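Local coordinates for ABC transporter, permease protein, putative (Porphyromonas gingivalis, PDB 2P0S) that probably serves as the membrane-spanning permease of an ABC-type transporter, and is represented here by one domain of the longer protein, at the interface of chains A and B. Numbering follows the deposited sequence. Chains: chain A/B, ABC transporter, permease protein, putative.

Contact 1: the interface of chains A and B. Residues chain A 71-72, 83, 87; chain B 119-122.
A:Ile72, in strand 70-74, receives the tail of chain B, where loop residue B:Val120 leads into strand 121-124. The two strands lie parallel, and A:Ile72 N donates to the backbone oxygen B:His121 O at 3.0 Å. The A:Ile72 side chain can be followed outward. Its CB faces the hydroxyl B:Thr122 OG1 at 3.9 Å. CG1 then comes against the methyl B:Val120 CG1, and the tip CD1 stays on that same methyl at 3.6 Å, with B:Thr122 OG1 also nearby, at 3.7 Å. The isoleucine and valine side chains cross at about a right angle. Two serines of helix 80-100 hold the backbone of B:Val120 at both ends. In A:Ser83 a chi1 of 162° swings OG away from the backbone N and aims it at B:Val120 O; the bond of 2.6 Å uses a lone pair of that carbonyl. One helical turn on, A:Ser87 OG accepts a bond from B:Val120 N at 2.8 Å and gives its own proton to A:Ser83 O, from well above the carbonyl plane. The A:Ser87 hydroxyl thus acts as both acceptor and donor, which should fix its rotation. Water 1 lies 2.8 Å from A:Ser83 N, and B:Thr122 OG1 is 3.2 Å from water 1.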
loop_
_atom_site.group_PDB
_atom_site.type_symbol
_atom_site.label_atom_id
_atom_site.label_comp_id
_atom_site.label_asym_id
_atom_site.label_seq_id
_atom_site.Cartn_x
_atom_site.Cartn_y
_atom_site.Cartn_z
ATOM N N ALA A 71 9.626 -14.585 -0.795
ATOM C CA ALA A 71 8.322 -15.137 -0.891
ATOM C C ALA A 71 7.701 -14.908 0.496
ATOM O O ALA A 71 8.472 -14.672 1.485
ATOM C CB ALA A 71 8.395 -16.702 -1.073
ATOM N N ILE A 72 6.336 -14.910 0.628
ATOM C CA ILE A 72 5.584 -14.741 1.935
ATOM C C ILE A 72 4.761 -16.042 2.018
ATOM O O ILE A 72 4.140 -16.461 0.979
ATOM C CB ILE A 72 4.641 -13.562 1.883
ATOM C CG1 ILE A 72 5.470 -12.266 1.664
ATOM C CG2 ILE A 72 3.805 -13.474 3.223
ATOM C CD1 ILE A 72 4.704 -11.172 1.067
ATOM N N SER A 83 1.301 -8.695 0.383
ATOM C CA SER A 83 2.386 -8.708 -0.632
ATOM C C SER A 83 2.534 -7.342 -1.269
ATOM O O SER A 83 3.650 -6.896 -1.529
ATOM C CB SER A 83 2.069 -9.739 -1.698
ATOM O OG SER A 83 2.942 -9.360 -2.847
ATOM N N SER A 87 6.033 -5.607 -1.016
ATOM C CA SER A 87 6.753 -5.484 -2.350
ATOM C C SER A 87 7.166 -4.027 -2.632
ATOM O O SER A 87 8.278 -3.757 -3.111
ATOM C CB SER A 87 5.802 -5.932 -3.457
ATOM O OG SER A 87 5.505 -7.348 -3.341
ATOM N N SER B 119 6.885 -7.977 -7.208
ATOM C CA SER B 119 5.603 -8.564 -6.917
ATOM C C SER B 119 5.900 -9.841 -6.132
ATOM O O SER B 119 5.989 -10.935 -6.693
ATOM C CB SER B 119 4.930 -8.941 -8.256
ATOM O OG SER B 119 4.446 -7.680 -8.706
ATOM N N VAL B 120 6.130 -9.681 -4.839
ATOM C CA VAL B 120 6.437 -10.834 -4.019
ATOM C C VAL B 120 5.280 -11.888 -4.006
ATOM O O VAL B 120 4.115 -11.526 -3.658
ATOM C CB VAL B 120 6.737 -10.376 -2.572
ATOM C CG1 VAL B 120 6.964 -11.644 -1.671
ATOM C CG2 VAL B 120 7.952 -9.416 -2.532
ATOM N N HIS B 121 5.584 -13.151 -4.342
ATOM C CA HIS B 121 4.560 -14.233 -4.311
ATOM C C HIS B 121 4.201 -14.551 -2.868
ATOM O O HIS B 121 5.066 -14.588 -2.061
ATOM C CB HIS B 121 5.134 -15.440 -4.979
ATOM C CG HIS B 121 5.299 -15.199 -6.466
ATOM N ND1 HIS B 121 4.262 -14.833 -7.298
ATOM C CD2 HIS B 121 6.387 -15.312 -7.274
ATOM C CE1 HIS B 121 4.716 -14.648 -8.536
ATOM N NE2 HIS B 121 6.004 -14.965 -8.564
ATOM N N THR B 122 2.909 -14.658 -2.729
ATOM C CA THR B 122 2.395 -15.038 -1.414
ATOM C C THR B 122 1.736 -16.407 -1.572
ATOM O O THR B 122 1.006 -16.661 -2.581
ATOM C CB THR B 122 1.403 -14.016 -0.953
ATOM O OG1 THR B 122 2.032 -12.740 -0.903
ATOM C CG2 THR B 122 0.850 -14.328 0.350
HETATM O O HOH W 1 -0.406 -10.932 0.034
#

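Contact 2: the interface of chains A and B. Residues chain A 123, 125; chain B 40-41, 44, 56, 73-74.
B:Gly74 is bonded to the chain A tail through both its backbone polar atoms: its N donates to A:Tyr123 O at 2.9 Å, and its O accepts from A:Trp125 N, also at 2.9 Å, which sets the register. The indole of A:Trp125 is sandwiched between two elements of chain B. B:Arg44 of helix 40-46 lays its CB over the centre of one face, 3.5 Å from A:Trp125 CD2. CG anti to the backbone N (chi1 173°) carries the aliphatic chain on across the five-membered ring, and the guanidinium ends only 24° from the indole plane. On the opposite face B:Tyr73 CB presses near the rim, 3.4 Å from A:Trp125 CE2, and B:Ala40 CB sits at the edge in the ring plane. The B:Tyr73 and A:Trp125 side chains cross at about a right angle, though their ring planes are nearly parallel. The phenol offers a face to A:Tyr123 CD2, 3.8 Å from B:Tyr73 CE1. Water 2 lies 3.1 Å from A:Trp125 NE1 and 2.8 Å from the carboxylate oxygen B:Glu41 OE2, which also pairs with B:Arg44, in a geometry doubtful in detail. The site anchors the chain A tail on its partner and appears to lock the crystallised dimer through the tryptophan.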
loop_
_atom_site.group_PDB
_atom_site.type_symbol
_atom_site.label_atom_id
_atom_site.label_comp_id
_atom_site.label_asym_id
_atom_site.label_seq_id
_atom_site.Cartn_x
_atom_site.Cartn_y
_atom_site.Cartn_z
ATOM N N TYR A 123 -13.647 10.068 4.663
ATOM C CA TYR A 123 -14.861 10.586 5.357
ATOM C C TYR A 123 -16.030 9.634 5.266
ATOM O O TYR A 123 -16.173 8.973 4.218
ATOM C CB TYR A 123 -15.266 11.926 4.744
ATOM C CG TYR A 123 -14.115 12.935 4.852
ATOM C CD1 TYR A 123 -13.666 13.453 6.101
ATOM C CD2 TYR A 123 -13.555 13.438 3.733
ATOM C CE1 TYR A 123 -12.612 14.370 6.165
ATOM C CE2 TYR A 123 -12.508 14.379 3.766
ATOM C CZ TYR A 123 -12.065 14.891 5.016
ATOM O OH TYR A 123 -11.079 15.840 5.065
ATOM N N TRP A 125 -20.099 9.928 4.792
ATOM C CA TRP A 125 -21.132 10.936 4.525
ATOM C C TRP A 125 -22.068 11.048 5.722
ATOM O O TRP A 125 -22.466 10.066 6.279
ATOM C CB TRP A 125 -22.039 10.558 3.401
ATOM C CG TRP A 125 -21.298 10.760 2.009
ATOM C CD1 TRP A 125 -20.882 11.954 1.550
ATOM C CD2 TRP A 125 -21.156 9.812 0.923
ATOM N NE1 TRP A 125 -20.375 11.820 0.289
ATOM C CE2 TRP A 125 -20.545 10.529 -0.146
ATOM C CE3 TRP A 125 -21.415 8.430 0.769
ATOM C CZ2 TRP A 125 -20.207 9.902 -1.369
ATOM C CZ3 TRP A 125 -21.049 7.810 -0.401
ATOM C CH2 TRP A 125 -20.430 8.560 -1.476
ATOM N N ALA B 40 -20.066 12.622 -6.199
ATOM C CA ALA B 40 -20.108 12.061 -4.823
ATOM C C ALA B 40 -21.525 12.191 -4.276
ATOM O O ALA B 40 -21.992 11.229 -3.649
ATOM C CB ALA B 40 -19.074 12.733 -3.870
ATOM N N GLU B 41 -22.176 13.351 -4.450
ATOM C CA GLU B 41 -23.523 13.560 -3.879
ATOM C C GLU B 41 -24.533 12.646 -4.506
ATOM O O GLU B 41 -25.480 12.163 -3.915
ATOM C CB GLU B 41 -23.947 15.000 -4.075
ATOM C CG GLU B 41 -23.337 15.882 -3.103
ATOM C CD GLU B 41 -23.930 15.546 -1.683
ATOM O OE1 GLU B 41 -25.172 15.746 -1.493
ATOM O OE2 GLU B 41 -23.208 15.011 -0.806
ATOM N N ARG B 44 -23.982 9.359 -2.984
ATOM C CA ARG B 44 -24.396 9.411 -1.546
ATOM C C ARG B 44 -25.876 9.149 -1.459
ATOM O O ARG B 44 -26.359 8.281 -0.657
ATOM C CB ARG B 44 -24.000 10.789 -0.933
ATOM C CG ARG B 44 -24.564 11.016 0.572
ATOM C CD ARG B 44 -24.953 12.554 0.955
ATOM N NE ARG B 44 -24.032 13.657 0.996
ATOM C CZ ARG B 44 -23.877 14.542 2.017
ATOM N NH1 ARG B 44 -22.955 15.518 1.855
ATOM N NH2 ARG B 44 -24.546 14.412 3.225
ATOM N N VAL B 56 -16.086 6.466 -2.785
ATOM C CA VAL B 56 -15.537 7.117 -4.048
ATOM C C VAL B 56 -14.318 7.897 -3.715
ATOM O O VAL B 56 -14.251 8.528 -2.701
ATOM C CB VAL B 56 -16.599 8.028 -4.684
ATOM C CG1 VAL B 56 -17.069 9.180 -3.738
ATOM C CG2 VAL B 56 -16.065 8.617 -6.024
ATOM N N TYR B 73 -14.841 9.420 0.155
ATOM C CA TYR B 73 -16.156 9.453 0.842
ATOM C C TYR B 73 -16.765 8.018 0.795
ATOM O O TYR B 73 -16.883 7.383 -0.248
ATOM C CB TYR B 73 -17.129 10.450 0.254
ATOM C CG TYR B 73 -16.685 11.895 0.457
ATOM C CD1 TYR B 73 -17.134 12.604 1.589
ATOM C CD2 TYR B 73 -15.861 12.579 -0.491
ATOM C CE1 TYR B 73 -16.803 13.939 1.822
ATOM C CE2 TYR B 73 -15.505 13.900 -0.223
ATOM C CZ TYR B 73 -15.988 14.566 0.904
ATOM O OH TYR B 73 -15.622 15.905 1.070
ATOM N N GLY B 74 -17.335 7.565 1.945
ATOM C CA GLY B 74 -17.991 6.269 1.924
ATOM C C GLY B 74 -19.287 6.376 2.748
ATOM O O GLY B 74 -19.503 7.382 3.466
HETATM O O HOH W 2 -20.441 14.686 -0.966
#

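Contact 3: the interface of chains A and B. Residues chain A 120-122; chain B 57, 70-72, 83, 86.
The loop of chain A at residues 120-121 and the start of its strand 122-124 lie against strand 70-74 of chain B, with helix 80-100 of chain B alongside. B:Ile72 N donates to A:His121 O at 2.8 Å, the backbone bond that joins the strands in parallel. A:Val120 turns its side chain toward the apolar surface of chain B. With CG1 anti to the backbone N (chi1 -177°), that methyl lands on B:Ile72 CD1 at 3.6 Å and on B:Val70 CG2 at 3.9 Å, while CG2 faces the B:Ile86 methyl CG2 more distantly. Valine and B:Ile72 cross at about a right angle; A:Thr122 instead lies beside B:Ile72, pointing the same way. The threonine hydroxyl donates within its own chain, to A:Val120 O at 3.2 Å from above the carbonyl plane, and its oxygen rests 3.3 Å from B:Ser83 CB. Water 3, over the rim of one imidazole face, is 2.8 Å from A:His121 N; water 4 is 3.1 Å from A:His121 ND1. Both waters bond to the carbonyl B:Val70 O. The valine contacts and water bridges fasten the chain A tail, adding a parallel strand to the chain B sheet in the crystallised dimer, which may or may not be the biological one.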
loop_
_atom_site.group_PDB
_atom_site.type_symbol
_atom_site.label_atom_id
_atom_site.label_comp_id
_atom_site.label_asym_id
_atom_site.label_seq_id
_atom_site.Cartn_x
_atom_site.Cartn_y
_atom_site.Cartn_z
ATOM N N VAL A 120 -4.585 9.918 2.536
ATOM C CA VAL A 120 -5.801 10.387 1.923
ATOM C C VAL A 120 -6.869 10.507 2.994
ATOM O O VAL A 120 -7.132 9.466 3.637
ATOM C CB VAL A 120 -6.257 9.426 0.852
ATOM C CG1 VAL A 120 -7.348 9.928 0.256
ATOM C CG2 VAL A 120 -5.164 9.517 -0.298
ATOM N N HIS A 121 -7.431 11.713 3.102
ATOM C CA HIS A 121 -8.500 11.964 4.123
ATOM C C HIS A 121 -9.737 11.178 3.720
ATOM O O HIS A 121 -10.145 11.243 2.486
ATOM C CB HIS A 121 -8.793 13.431 4.138
ATOM C CG HIS A 121 -7.624 14.254 4.626
ATOM N ND1 HIS A 121 -7.295 15.510 4.134
ATOM C CD2 HIS A 121 -6.593 13.892 5.394
ATOM C CE1 HIS A 121 -6.179 15.924 4.726
ATOM N NE2 HIS A 121 -5.755 14.961 5.512
ATOM N N THR A 122 -10.287 10.411 4.715
ATOM C CA THR A 122 -11.342 9.499 4.416
ATOM C C THR A 122 -12.483 9.909 5.298
ATOM O O THR A 122 -12.295 9.989 6.579
ATOM C CB THR A 122 -10.861 8.062 4.629
ATOM O OG1 THR A 122 -9.802 7.787 3.687
ATOM C CG2 THR A 122 -11.975 7.087 4.349
ATOM N N LEU B 57 -13.324 7.786 -4.578
ATOM C CA LEU B 57 -12.069 8.524 -4.525
ATOM C C LEU B 57 -12.152 9.673 -5.467
ATOM O O LEU B 57 -12.303 9.443 -6.688
ATOM C CB LEU B 57 -10.937 7.536 -4.847
ATOM C CG LEU B 57 -9.542 8.210 -5.059
ATOM C CD1 LEU B 57 -8.979 8.837 -3.687
ATOM C CD2 LEU B 57 -8.514 7.193 -5.634
ATOM N N VAL B 70 -7.487 15.673 -2.814
ATOM C CA VAL B 70 -7.940 14.304 -2.948
ATOM C C VAL B 70 -8.648 14.001 -1.604
ATOM O O VAL B 70 -8.349 14.544 -0.519
ATOM C CB VAL B 70 -6.741 13.292 -3.111
ATOM C CG1 VAL B 70 -5.554 13.515 -2.034
ATOM C CG2 VAL B 70 -7.214 11.813 -3.193
ATOM N N ALA B 71 -9.662 13.212 -1.763
ATOM C CA ALA B 71 -10.513 12.761 -0.586
ATOM C C ALA B 71 -11.231 11.492 -0.922
ATOM O O ALA B 71 -11.514 11.229 -2.131
ATOM C CB ALA B 71 -11.474 13.847 -0.214
ATOM N N ILE B 72 -11.647 10.734 0.137
ATOM C CA ILE B 72 -12.432 9.517 -0.089
ATOM C C ILE B 72 -13.698 9.695 0.758
ATOM O O ILE B 72 -13.594 10.151 1.871
ATOM C CB ILE B 72 -11.697 8.171 0.352
ATOM C CG1 ILE B 72 -10.515 7.905 -0.556
ATOM C CG2 ILE B 72 -12.609 6.912 0.256
ATOM C CD1 ILE B 72 -9.446 7.034 0.096
ATOM N N SER B 83 -7.800 3.310 2.839
ATOM C CA SER B 83 -7.027 4.514 2.553
ATOM C C SER B 83 -5.564 4.215 2.621
ATOM O O SER B 83 -4.774 4.899 1.912
ATOM C CB SER B 83 -7.316 5.649 3.481
ATOM O OG SER B 83 -7.580 5.066 4.737
ATOM N N ILE B 86 -4.709 2.999 -0.835
ATOM C CA ILE B 86 -4.793 4.052 -1.913
ATOM C C ILE B 86 -3.677 5.073 -1.671
ATOM O O ILE B 86 -3.013 5.627 -2.611
ATOM C CB ILE B 86 -6.190 4.745 -1.824
ATOM C CG1 ILE B 86 -7.267 3.747 -2.361
ATOM C CG2 ILE B 86 -6.207 6.129 -2.547
ATOM C CD1 ILE B 86 -8.703 4.144 -2.086
HETATM O O HOH W 3 -6.456 13.790 1.444
HETATM O O HOH W 4 -8.403 16.504 1.412
#

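Contact 3 and contact 2 are neighbours, about 10 Å apart between the centres of their C-alpha atoms: both lie along the same pair, the chain A tail and strand 70-74 of chain B. Contact 1 is on the other side of the dimer, about 26 Å from contact 3 and 33 Å from contact 2, and repeats the join of contact 3 with the chains exchanged. The twins differ: A:Ser83 bonds to B:Val120 O in contact 1, but B:Ser83 does not bond to A:Val120 O in contact 3. Each chain lends its tail to the other; the structure alone does not show whether the full-length protein does so.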